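Local coordinates for protein putative enzyme related to aldose 1-epimerase (Salmonella typhimurium, PDB 2HTA) that probably interconverts the alpha and beta anomers of glucose 6-phosphate and related hexose 6-phosphates, acting as a mutarotase of the aldose 1-epimerase family, at residues S233-A238 with I244-H249; A53-Q58 with F156-T161; E140-R143 with D149-L152. All coordinates share one frame; numbering follows the deposited sequence.

Overall arrangement
Three contacts sample one beta-rich fold from its buried interior to its surface. Contacts 1 and 2 are buried, whereas contact 3, about 22 Å from the centre of the chain, is partly exposed. All three reach the same large antiparallel sheet. Contact 1 joins two neighbouring strands within it by backbone hydrogen bonds and one side-chain bond; contact 2 sets one of its strands, 151-158, against strand 51-56 of a second sheet through apolar side chains alone. Contact 3 uses the residues leading into that same strand to meet helix 140-145, and is nested inside the loop that contact 2 closes. Chemistry follows place: backbone pairing within a sheet, aromatic packing between sheets, and a salt bridge at the surface.

Contact 1: residues S233-A238 with I244-H249; sequences SVIHDA and IDVVHH
Ser-233 and His-248 meet edge-on: the imidazole NE2 gives its hydrogen to Ser-233 OG at 2.8 Å, with the hydroxyl oxygen only 8° out of the ring plane. A first torsion of -51° turns Ser-233 OG to the side of its own backbone N, within range of the ring. The other ring nitrogen, ND1, bonds to Thr-283 OG1, and these two partners together would fix the rotation of the ring. Further along the pair, Ile-235 reaches obliquely across to Val-246, its CD1 lying 4.0 Å from Val-246 CG2. These residues share a sheet face with Ile-244, and Val-281 of strand 278-286 packs on Ser-233, Ile-235 and Val-246. On the other face Val-234 and Asp-245 run side by side, and Val-234 CG2 comes 3.6 Å from Asp-245 OD1. Two hydrogen-bonded pairs, Ser-233 with Val-246 and Ile-235 with Ile-244, flank this non-hydrogen-bonded one; Ile-235 N to Ile-244 O is 2.8 Å and nearly straight. This is an antiparallel beta hairpin in the large sheet of the galactose mutarotase-like fold, and its His-248 side chain lies about 6 Å from that of Glu-282, a probable active-site residue.

Contact 2: residues A53-Q58 with F156-T161; sequences ASFALQ and FKVGKT
Phe-55 and Phe-156 form a T-shaped pair where two antiparallel sheets of the mutarotase-like beta-sandwich face each other. Their strands, 51-56 and 151-158, belong to different sheets; the segment axes come no closer than 9.6 Å, a spacing bridged by side chains. Phe-55 shows how. From CB, which points toward the opposite strand, the first torsion (-67°) carries CG to the side of the backbone N, and the ring then extends across the interface. Phe-55 CE1 does most of the touching: it stands 3.4 Å above the plane of the Phe-156 ring, over its centre, and lies 3.5 to 3.9 Å from all six ring carbons of Phe-156. Phe-55 CZ lies past the rim of that ring, 3.9 Å from Phe-156 CG and 4.0 Å from Phe-156 CB, and 4.2 Å from Val-158 CG1. The ring planes stand at 74°, so an aromatic C-H edge is presented to a pi face, a favourable electrostatic fit for two buried rings. Phe-134 and Leu-132 of strand 130-137 also pack on Phe-55, while Leu-62 touches both rings, so neighbouring strands of both sheets add to the hydrophobic packing. Further along, where the two backbones draw nearer, a small residue suffices: Val-158 CG2 meets Ala-53 CB at 4.2 Å.

Contact 3: residues E140-R143 with D149-L152; sequences EATR and DFTL
Arg-143 and Asp-149 join helix 140-145 to the chain leading into strand 151-158 by a salt bridge made through a single hydrogen bond. Arg-143 NH2 donates to Asp-149 OD1 at 3.1 Å, using the syn lone pair of that oxygen. The bond is bent, with an N-H...O angle of 135°, and the two planes lie 47° apart, which is far from the flat, two-pronged pairing of guanidinium and carboxylate. The arginine chain bends at its third torsion (-60°), folding the guanidinium back over the helix start, where Glu-140 N lies 3.3 Å above its plane. Both carboxylate oxygens also lie near Arg-143 CD, Asp-149 OD1 at 3.7 Å and Asp-149 OD2 at 3.8 Å. Beside the ion pair, Thr-142 OG1 lies 3.9 Å from Phe-150 CE1. Further out, Ser-138 OG bonds to both Asp-149 OD1 and Phe-150 N, tying the carboxylate to the residue just after strand 130-137. Thr-142 OG1 accepts a hydrogen bond from Ser-139 N, just before the helix, and Trp-96 meets the Phe-150 ring. A glycerol, probably from the crystallisation liquor, bonds to Arg-143 NH1. Since both charged residues are exposed and share one bent bond, solvent probably screens the attraction, and the salt bridge is likely to contribute less than an aligned, buried pair would.

Contact 1: residues S233-A238 with I244-H249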
loop_
_atom_site.group_PDB
_atom_site.type_symbol
_atom_site.label_atom_id
_atom_site.label_comp_id
_atom_site.label_asym_id
_atom_site.label_seq_id
_atom_site.Cartn_x
_atom_site.Cartn_y
_atom_site.Cartn_z
ATOM N N SER A 233 -3.924 -6.566 -12.594
ATOM C CA SER A 233 -4.411 -7.672 -11.798
ATOM C C SER A 233 -5.889 -7.448 -11.520
ATOM O O SER A 233 -6.299 -6.317 -11.273
ATOM C CB SER A 233 -3.688 -7.740 -10.426
ATOM O OG SER A 233 -2.250 -7.718 -10.542
ATOM N N VAL A 234 -6.699 -8.503 -11.509
ATOM C CA VAL A 234 -8.107 -8.283 -11.201
ATOM C C VAL A 234 -8.481 -9.130 -9.996
ATOM O O VAL A 234 -8.298 -10.369 -10.025
ATOM C CB VAL A 234 -9.018 -8.654 -12.383
ATOM C CG1 VAL A 234 -10.519 -8.443 -12.000
ATOM C CG2 VAL A 234 -8.618 -7.892 -13.656
ATOM N N ILE A 235 -8.976 -8.474 -8.946
ATOM C CA ILE A 235 -9.446 -9.172 -7.719
ATOM C C ILE A 235 -10.967 -9.385 -7.913
ATOM O O ILE A 235 -11.703 -8.404 -8.132
ATOM C CB ILE A 235 -9.249 -8.345 -6.425
ATOM C CG1 ILE A 235 -7.754 -7.935 -6.323
ATOM C CG2 ILE A 235 -9.831 -9.102 -5.148
ATOM C CD1 ILE A 235 -7.441 -6.937 -5.211
ATOM N N HIS A 236 -11.401 -10.633 -7.870
ATOM C CA HIS A 236 -12.833 -10.942 -8.076
ATOM C C HIS A 236 -13.422 -11.234 -6.718
ATOM O O HIS A 236 -12.982 -12.181 -6.067
ATOM C CB HIS A 236 -12.944 -12.188 -8.948
ATOM C CG HIS A 236 -12.230 -12.060 -10.255
ATOM N ND1 HIS A 236 -12.875 -11.732 -11.416
ATOM C CD2 HIS A 236 -10.925 -12.237 -10.581
ATOM C CE1 HIS A 236 -12.002 -11.689 -12.414
ATOM N NE2 HIS A 236 -10.803 -11.989 -11.926
ATOM N N ASP A 237 -14.461 -10.469 -6.327
ATOM C CA ASP A 237 -15.062 -10.589 -5.014
ATOM C C ASP A 237 -16.566 -10.827 -5.120
ATOM O O ASP A 237 -17.314 -9.889 -5.331
ATOM C CB ASP A 237 -14.833 -9.305 -4.209
ATOM C CG ASP A 237 -15.278 -9.437 -2.750
ATOM O OD1 ASP A 237 -16.082 -10.335 -2.356
ATOM O OD2 ASP A 237 -14.825 -8.605 -1.979
ATOM N N ALA A 238 -16.975 -12.077 -4.999
ATOM C CA ALA A 238 -18.380 -12.474 -5.137
ATOM C C ALA A 238 -19.203 -11.932 -3.959
ATOM O O ALA A 238 -20.385 -11.552 -4.131
ATOM C CB ALA A 238 -18.483 -14.016 -5.210
ATOM N N ILE A 244 -11.893 -5.451 -8.158
ATOM C CA ILE A 244 -10.965 -4.357 -8.026
ATOM C C ILE A 244 -9.829 -4.591 -9.037
ATOM O O ILE A 244 -9.220 -5.685 -9.082
ATOM C CB ILE A 244 -10.420 -4.242 -6.582
ATOM C CG1 ILE A 244 -11.568 -3.932 -5.557
ATOM C CG2 ILE A 244 -9.343 -3.186 -6.519
ATOM C CD1 ILE A 244 -11.171 -4.339 -4.055
ATOM N N ASP A 245 -9.594 -3.593 -9.870
ATOM C CA ASP A 245 -8.506 -3.642 -10.848
ATOM C C ASP A 245 -7.310 -2.980 -10.206
ATOM O O ASP A 245 -7.421 -1.861 -9.724
ATOM C CB ASP A 245 -8.904 -2.865 -12.087
ATOM C CG ASP A 245 -10.044 -3.518 -12.808
ATOM O OD1 ASP A 245 -10.239 -4.776 -12.718
ATOM O OD2 ASP A 245 -10.776 -2.765 -13.461
ATOM N N VAL A 246 -6.162 -3.658 -10.213
ATOM C CA VAL A 246 -4.921 -3.087 -9.660
ATOM C C VAL A 246 -3.916 -3.041 -10.804
ATOM O O VAL A 246 -3.481 -4.093 -11.279
ATOM C CB VAL A 246 -4.388 -3.968 -8.482
ATOM C CG1 VAL A 246 -3.256 -3.269 -7.774
ATOM C CG2 VAL A 246 -5.474 -4.286 -7.487
ATOM N N VAL A 247 -3.614 -1.833 -11.291
ATOM C CA VAL A 247 -2.792 -1.657 -12.449
ATOM C C VAL A 247 -1.383 -1.249 -12.015
ATOM O O VAL A 247 -1.209 -0.328 -11.214
ATOM C CB VAL A 247 -3.353 -0.626 -13.380
ATOM C CG1 VAL A 247 -2.519 -0.506 -14.625
ATOM C CG2 VAL A 247 -4.807 -0.991 -13.776
ATOM N N HIS A 248 -0.397 -1.922 -12.584
ATOM C CA HIS A 248 0.986 -1.781 -12.186
ATOM C C HIS A 248 1.769 -1.113 -13.294
ATOM O O HIS A 248 1.614 -1.457 -14.505
ATOM C CB HIS A 248 1.605 -3.160 -11.864
ATOM C CG HIS A 248 0.753 -4.022 -10.977
ATOM N ND1 HIS A 248 0.708 -3.871 -9.605
ATOM C CD2 HIS A 248 -0.153 -4.985 -11.284
ATOM C CE1 HIS A 248 -0.155 -4.740 -9.096
ATOM N NE2 HIS A 248 -0.677 -5.441 -10.093
ATOM N N HIS A 249 2.571 -0.107 -12.904
ATOM C CA HIS A 249 3.453 0.579 -13.881
ATOM C C HIS A 249 4.856 0.737 -13.352
ATOM O O HIS A 249 5.043 0.982 -12.188
ATOM C CB HIS A 249 2.865 1.944 -14.261
ATOM C CG HIS A 249 1.819 1.852 -15.346
ATOM N ND1 HIS A 249 0.473 2.006 -15.100
ATOM C CD2 HIS A 249 1.935 1.549 -16.669
ATOM C CE1 HIS A 249 -0.194 1.854 -16.235
ATOM N NE2 HIS A 249 0.669 1.547 -17.201
#

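Contact 2: residues A53-Q58 with F156-T161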
loop_
_atom_site.group_PDB
_atom_site.type_symbol
_atom_site.label_atom_id
_atom_site.label_comp_id
_atom_site.label_asym_id
_atom_site.label_seq_id
_atom_site.Cartn_x
_atom_site.Cartn_y
_atom_site.Cartn_z
ATOM N N ALA A 53 -11.007 9.551 1.917
ATOM C CA ALA A 53 -9.694 8.879 1.988
ATOM C C ALA A 53 -8.912 9.458 3.151
ATOM O O ALA A 53 -9.194 10.569 3.641
ATOM C CB ALA A 53 -8.923 9.141 0.651
ATOM N N SER A 54 -7.896 8.744 3.617
ATOM C CA SER A 54 -7.130 9.327 4.733
ATOM C C SER A 54 -5.714 8.793 4.639
ATOM O O SER A 54 -5.485 7.720 4.065
ATOM C CB SER A 54 -7.751 8.944 6.097
ATOM O OG SER A 54 -7.894 7.525 6.256
ATOM N N PHE A 55 -4.792 9.535 5.242
ATOM C CA PHE A 55 -3.385 9.237 5.152
ATOM C C PHE A 55 -2.777 9.454 6.529
ATOM O O PHE A 55 -3.249 10.293 7.288
ATOM C CB PHE A 55 -2.719 10.275 4.269
ATOM C CG PHE A 55 -3.128 10.239 2.828
ATOM C CD1 PHE A 55 -2.339 9.583 1.871
ATOM C CD2 PHE A 55 -4.271 10.927 2.413
ATOM C CE1 PHE A 55 -2.752 9.566 0.508
ATOM C CE2 PHE A 55 -4.673 10.928 1.066
ATOM C CZ PHE A 55 -3.907 10.264 0.122
ATOM N N ALA A 56 -1.683 8.758 6.838
ATOM C CA ALA A 56 -0.821 9.229 7.909
ATOM C C ALA A 56 0.340 9.974 7.246
ATOM O O ALA A 56 0.879 9.533 6.196
ATOM C CB ALA A 56 -0.281 8.034 8.732
ATOM N N LEU A 57 0.791 11.059 7.898
ATOM C CA LEU A 57 2.037 11.713 7.499
ATOM C C LEU A 57 3.179 10.735 7.629
ATOM O O LEU A 57 4.112 10.750 6.798
ATOM C CB LEU A 57 2.352 12.970 8.322
ATOM C CG LEU A 57 1.408 14.140 8.010
ATOM C CD1 LEU A 57 1.668 15.325 8.956
ATOM C CD2 LEU A 57 1.553 14.619 6.523
ATOM N N GLN A 58 3.141 9.925 8.686
ATOM C CA GLN A 58 4.144 8.858 8.853
ATOM C C GLN A 58 4.041 7.824 7.745
ATOM O O GLN A 58 3.011 7.155 7.598
ATOM C CB GLN A 58 4.010 8.199 10.230
ATOM C CG GLN A 58 5.041 7.121 10.468
ATOM C CD GLN A 58 5.009 6.723 11.910
ATOM O OE1 GLN A 58 5.491 7.451 12.757
ATOM N NE2 GLN A 58 4.428 5.591 12.192
ATOM N N PHE A 156 -0.413 11.156 -4.926
ATOM C CA PHE A 156 -1.670 10.437 -4.912
ATOM C C PHE A 156 -2.733 11.196 -5.671
ATOM O O PHE A 156 -2.728 12.420 -5.640
ATOM C CB PHE A 156 -2.176 10.309 -3.489
ATOM C CG PHE A 156 -1.265 9.510 -2.620
ATOM C CD1 PHE A 156 -0.171 10.120 -2.011
ATOM C CD2 PHE A 156 -1.463 8.132 -2.483
ATOM C CE1 PHE A 156 0.719 9.338 -1.183
ATOM C CE2 PHE A 156 -0.601 7.374 -1.631
ATOM C CZ PHE A 156 0.473 7.988 -1.024
ATOM N N LYS A 157 -3.633 10.478 -6.329
ATOM C CA LYS A 157 -4.870 11.081 -6.903
ATOM C C LYS A 157 -6.025 10.284 -6.338
ATOM O O LYS A 157 -6.089 9.093 -6.574
ATOM C CB LYS A 157 -4.822 10.966 -8.425
ATOM C CG LYS A 157 -3.702 11.730 -9.020
ATOM C CD LYS A 157 -3.987 11.928 -10.539
ATOM C CE LYS A 157 -2.936 12.792 -11.195
ATOM N NZ LYS A 157 -3.213 12.842 -12.661
ATOM N N VAL A 158 -6.886 10.882 -5.505
ATOM C CA VAL A 158 -7.962 10.126 -4.915
ATOM C C VAL A 158 -9.283 10.681 -5.397
ATOM O O VAL A 158 -9.539 11.862 -5.276
ATOM C CB VAL A 158 -7.901 10.044 -3.343
ATOM C CG1 VAL A 158 -6.597 9.314 -2.926
ATOM C CG2 VAL A 158 -7.902 11.443 -2.698
ATOM N N GLY A 159 -10.052 9.827 -6.015
ATOM C CA GLY A 159 -11.319 10.214 -6.590
ATOM C C GLY A 159 -12.108 8.995 -6.914
ATOM O O GLY A 159 -12.191 8.053 -6.130
ATOM N N LYS A 160 -12.722 8.993 -8.094
ATOM C CA LYS A 160 -13.392 7.757 -8.609
ATOM C C LYS A 160 -12.394 6.584 -8.743
ATOM O O LYS A 160 -12.747 5.408 -8.581
ATOM C CB LYS A 160 -13.987 8.099 -9.997
ATOM C CG LYS A 160 -14.663 6.933 -10.695
ATOM C CD LYS A 160 -15.394 7.365 -12.020
ATOM C CE LYS A 160 -14.399 7.979 -12.988
ATOM N NZ LYS A 160 -14.867 8.114 -14.442
ATOM N N THR A 161 -11.157 6.902 -9.091
ATOM C CA THR A 161 -10.126 5.904 -9.046
ATOM C C THR A 161 -9.032 6.409 -8.067
ATOM O O THR A 161 -9.089 7.535 -7.526
ATOM C CB THR A 161 -9.469 5.690 -10.406
ATOM O OG1 THR A 161 -8.820 6.880 -10.829
ATOM C CG2 THR A 161 -10.471 5.188 -11.513
#

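Contact 3: residues E140-R143 with D149-L152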
loop_
_atom_site.group_PDB
_atom_site.type_symbol
_atom_site.label_atom_id
_atom_site.label_comp_id
_atom_site.label_asym_id
_atom_site.label_seq_id
_atom_site.Cartn_x
_atom_site.Cartn_y
_atom_site.Cartn_z
ATOM N N GLU A 140 20.533 13.569 8.847
ATOM C CA GLU A 140 21.622 12.923 9.567
ATOM C C GLU A 140 21.168 11.608 10.180
ATOM O O GLU A 140 21.916 10.603 10.171
ATOM C CB GLU A 140 22.157 13.854 10.656
ATOM C CG GLU A 140 23.218 13.128 11.515
ATOM C CD GLU A 140 23.848 14.040 12.580
ATOM O OE1 GLU A 140 23.689 15.274 12.464
ATOM O OE2 GLU A 140 24.502 13.493 13.508
ATOM N N ALA A 141 19.944 11.572 10.722
ATOM C CA ALA A 141 19.414 10.309 11.241
ATOM C C ALA A 141 19.333 9.139 10.207
ATOM O O ALA A 141 19.763 8.012 10.494
ATOM C CB ALA A 141 18.065 10.522 11.903
ATOM N N THR A 142 18.799 9.397 9.009
ATOM C CA THR A 142 18.717 8.322 8.036
ATOM C C THR A 142 20.069 7.926 7.523
ATOM O O THR A 142 20.316 6.733 7.271
ATOM C CB THR A 142 17.768 8.675 6.826
ATOM O OG1 THR A 142 18.361 9.695 6.040
ATOM C CG2 THR A 142 16.361 9.152 7.341
ATOM N N ARG A 143 20.936 8.912 7.303
ATOM C CA ARG A 143 22.287 8.616 6.861
ATOM C C ARG A 143 23.095 7.761 7.842
ATOM O O ARG A 143 24.089 7.191 7.482
ATOM C CB ARG A 143 23.068 9.889 6.573
ATOM C CG ARG A 143 22.539 10.640 5.347
ATOM C CD ARG A 143 23.518 11.743 4.974
ATOM N NE ARG A 143 23.724 12.731 6.040
ATOM C CZ ARG A 143 22.995 13.839 6.166
ATOM N NH1 ARG A 143 23.297 14.718 7.106
ATOM N NH2 ARG A 143 21.965 14.073 5.339
ATOM N N ASP A 149 22.085 10.192 0.231
ATOM C CA ASP A 149 21.086 11.221 0.256
ATOM C C ASP A 149 19.956 10.901 -0.717
ATOM O O ASP A 149 20.168 10.246 -1.743
ATOM C CB ASP A 149 21.689 12.595 0.059
ATOM C CG ASP A 149 22.250 13.135 1.381
ATOM O OD1 ASP A 149 21.482 13.498 2.372
ATOM O OD2 ASP A 149 23.457 13.113 1.450
ATOM N N PHE A 150 18.759 11.371 -0.384
ATOM C CA PHE A 150 17.611 11.080 -1.257
ATOM C C PHE A 150 16.493 12.112 -1.003
ATOM O O PHE A 150 16.467 12.763 0.053
ATOM C CB PHE A 150 17.066 9.645 -0.977
ATOM C CG PHE A 150 16.397 9.487 0.411
ATOM C CD1 PHE A 150 17.139 8.996 1.511
ATOM C CD2 PHE A 150 15.054 9.792 0.604
ATOM C CE1 PHE A 150 16.511 8.842 2.738
ATOM C CE2 PHE A 150 14.432 9.707 1.844
ATOM C CZ PHE A 150 15.177 9.195 2.938
ATOM N N THR A 151 15.612 12.259 -1.997
ATOM C CA THR A 151 14.306 12.898 -1.809
ATOM C C THR A 151 13.291 11.942 -2.461
ATOM O O THR A 151 13.419 11.599 -3.657
ATOM C CB THR A 151 14.225 14.261 -2.523
ATOM O OG1 THR A 151 15.253 15.110 -2.018
ATOM C CG2 THR A 151 12.872 14.894 -2.247
ATOM N N LEU A 152 12.305 11.496 -1.676
ATOM C CA LEU A 152 11.311 10.558 -2.130
ATOM C C LEU A 152 9.998 11.333 -2.163
ATOM O O LEU A 152 9.706 12.087 -1.213
ATOM C CB LEU A 152 11.129 9.467 -1.076
ATOM C CG LEU A 152 11.374 7.993 -1.273
ATOM C CD1 LEU A 152 10.714 7.168 -0.083
ATOM C CD2 LEU A 152 10.948 7.446 -2.636
#